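Local coordinates for protein cellulose 1,4-beta-cellobiosidase (Clostridium thermocellum, PDB 3ZQX) that probably helps dock a cellulosomal cellobiohydrolase on its substrate, as a family 3b carbohydrate-binding module carrying a calcium ion, at residues A[44-50]-A[103-109]. The protein carries 1 engineered substitution. Numbering follows the deposited sequence.
Sequences FTKEHNS and YADWSFH. Engineered in segment 103-109: W106 (natural residue Asn). With CA (calcium ion), chain B.
F44 meets H109 obliquely, CE2 to CE1 at 4.3 Å, where two loops of the CBM3 beta-sandwich come together beside its calcium site. Next along, T45 grips the calcium ion twice, through O and OG1, and E47 chelates it with both carboxylate oxygens, while water 2, D110 O, N113 and D114 complete the site. A bend at chi2 (71°) folds the E47 carboxylate back toward the metal. Water 1 ties this site to the second loop: it accepts from E47 N, donates to E47 OE1 at 2.8 Å, and also bonds Y103 OH and H109 ND1; H109 NE2 hydrogen-bonds I101 O, fixing that ring further. H48 N donates to Y103 OH (3.2 Å), and the H48 ring stands edge-on over the Y103 face, planes at 89°, in a T-shaped pair. S107 CB lies over one H48 face, 3.7 Å from the ring centroid, a CH-pi contact, and H48 NE2 donates to F108 O at 2.8 Å, the oxygen in the imidazole plane but the bond bent (136° at the hydrogen). Finally S50 OG accepts from D105 N. D105 in turn closes an Asx turn, its OD1 accepting from S107 N and S107 OG (2.6 Å), both above the same carboxylate face.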
# COMPACT_ATOMS: atom_id res chain seq x y z
N PHE A 44 6.29 1.23 6.95
CA PHE A 44 6.07 1.93 8.20
C PHE A 44 6.76 1.17 9.31
O PHE A 44 6.92 -0.05 9.23
CB PHE A 44 4.56 2.08 8.49
CG PHE A 44 3.87 0.81 8.93
CD1 PHE A 44 3.46 -0.14 8.01
CD2 PHE A 44 3.60 0.60 10.27
CE1 PHE A 44 2.81 -1.30 8.42
CE2 PHE A 44 2.95 -0.56 10.70
CZ PHE A 44 2.54 -1.50 9.77
N THR A 45 7.15 1.89 10.35
CA THR A 45 7.79 1.29 11.50
C THR A 45 6.74 0.96 12.55
O THR A 45 5.90 1.81 12.89
CB THR A 45 8.83 2.23 12.11
OG1 THR A 45 8.24 3.52 12.28
CG2 THR A 45 10.06 2.33 11.22
N LYS A 46 6.77 -0.26 13.05
CA LYS A 46 5.82 -0.66 14.08
C LYS A 46 6.32 -0.32 15.47
O LYS A 46 7.44 -0.67 15.84
CB LYS A 46 5.40 -2.13 13.95
CG LYS A 46 6.51 -3.13 14.06
CD LYS A 46 5.92 -4.53 14.03
CE LYS A 46 7.00 -5.57 14.15
NZ LYS A 46 6.48 -6.96 14.01
N GLU A 47 5.49 0.39 16.23
CA GLU A 47 5.82 0.79 17.59
C GLU A 47 5.40 -0.22 18.66
O GLU A 47 5.82 -0.11 19.81
CB GLU A 47 5.17 2.15 17.91
CG GLU A 47 5.94 3.37 17.41
CD GLU A 47 5.91 3.54 15.90
OE1 GLU A 47 4.80 3.58 15.31
OE2 GLU A 47 6.99 3.68 15.30
N HIS A 48 4.59 -1.21 18.30
CA HIS A 48 4.07 -2.16 19.28
C HIS A 48 4.09 -3.58 18.76
O HIS A 48 4.13 -3.80 17.55
CB HIS A 48 2.64 -1.80 19.68
CG HIS A 48 2.48 -0.38 20.11
ND1 HIS A 48 2.76 0.05 21.39
CD2 HIS A 48 2.08 0.72 19.43
CE1 HIS A 48 2.54 1.35 21.48
NE2 HIS A 48 2.12 1.78 20.30
N ASN A 49 4.04 -4.54 19.67
CA ASN A 49 4.03 -5.95 19.29
C ASN A 49 2.64 -6.57 19.14
O ASN A 49 2.52 -7.74 18.78
CB ASN A 49 4.87 -6.77 20.28
CG ASN A 49 6.35 -6.50 20.15
OD1 ASN A 49 6.86 -6.28 19.04
ND2 ASN A 49 7.07 -6.52 21.27
N SER A 50 1.60 -5.79 19.42
CA SER A 50 0.24 -6.27 19.22
C SER A 50 0.04 -6.62 17.75
O SER A 50 0.72 -6.08 16.87
CB SER A 50 -0.77 -5.20 19.65
OG SER A 50 -2.11 -5.58 19.32
N TYR A 103 -3.83 -1.74 15.21
CA TYR A 103 -3.49 -2.83 16.10
C TYR A 103 -4.73 -3.50 16.69
O TYR A 103 -5.74 -2.84 16.95
CB TYR A 103 -2.64 -2.31 17.25
CG TYR A 103 -1.24 -1.92 16.86
CD1 TYR A 103 -0.25 -2.88 16.73
CD2 TYR A 103 -0.90 -0.59 16.62
CE1 TYR A 103 1.04 -2.54 16.38
CE2 TYR A 103 0.39 -0.24 16.27
CZ TYR A 103 1.35 -1.21 16.15
OH TYR A 103 2.65 -0.90 15.81
N ALA A 104 -4.66 -4.81 16.91
CA ALA A 104 -5.76 -5.53 17.55
C ALA A 104 -6.13 -4.92 18.90
O ALA A 104 -7.30 -4.96 19.29
CB ALA A 104 -5.40 -7.00 17.73
N ASP A 105 -5.15 -4.40 19.62
CA ASP A 105 -5.40 -3.77 20.91
C ASP A 105 -5.62 -2.26 20.84
O ASP A 105 -5.68 -1.59 21.86
CB ASP A 105 -4.33 -4.15 21.94
CG ASP A 105 -2.98 -3.54 21.64
OD1 ASP A 105 -2.87 -2.80 20.64
OD2 ASP A 105 -2.03 -3.82 22.40
N TRP A 106 -5.68 -1.72 19.63
CA TRP A 106 -5.97 -0.30 19.43
C TRP A 106 -4.89 0.62 20.00
O TRP A 106 -5.15 1.76 20.37
CB TRP A 106 -7.38 0.06 19.94
CG TRP A 106 -8.46 -0.52 19.06
CD1 TRP A 106 -9.18 -1.65 19.28
CD2 TRP A 106 -8.92 0.02 17.82
NE1 TRP A 106 -10.06 -1.86 18.25
CE2 TRP A 106 -9.93 -0.84 17.34
CE3 TRP A 106 -8.58 1.15 17.07
CZ2 TRP A 106 -10.60 -0.60 16.14
CZ3 TRP A 106 -9.25 1.38 15.88
CH2 TRP A 106 -10.25 0.51 15.43
N SER A 107 -3.65 0.13 19.99
CA SER A 107 -2.49 0.95 20.33
C SER A 107 -2.28 2.06 19.31
O SER A 107 -2.78 2.00 18.19
CB SER A 107 -1.23 0.10 20.39
OG SER A 107 -1.27 -0.85 21.43
N PHE A 108 -1.52 3.08 19.71
CA PHE A 108 -1.22 4.21 18.84
C PHE A 108 0.04 4.01 18.01
O PHE A 108 1.10 3.65 18.54
CB PHE A 108 -1.05 5.49 19.66
CG PHE A 108 -2.34 6.04 20.20
CD1 PHE A 108 -2.90 5.53 21.35
CD2 PHE A 108 -2.98 7.09 19.56
CE1 PHE A 108 -4.08 6.04 21.85
CE2 PHE A 108 -4.16 7.61 20.06
CZ PHE A 108 -4.71 7.08 21.21
N HIS A 109 -0.07 4.28 16.72
CA HIS A 109 1.09 4.46 15.86
C HIS A 109 1.76 5.80 16.09
O HIS A 109 1.11 6.77 16.50
CB HIS A 109 0.68 4.52 14.39
CG HIS A 109 0.01 3.29 13.86
ND1 HIS A 109 0.72 2.18 13.47
CD2 HIS A 109 -1.29 3.05 13.58
CE1 HIS A 109 -0.13 1.28 12.99
NE2 HIS A 109 -1.35 1.79 13.04
CA CA B . 5.90 4.21 13.10
O HOH W 1 3.05 1.51 14.81
O HOH W 2 3.50 3.77 12.47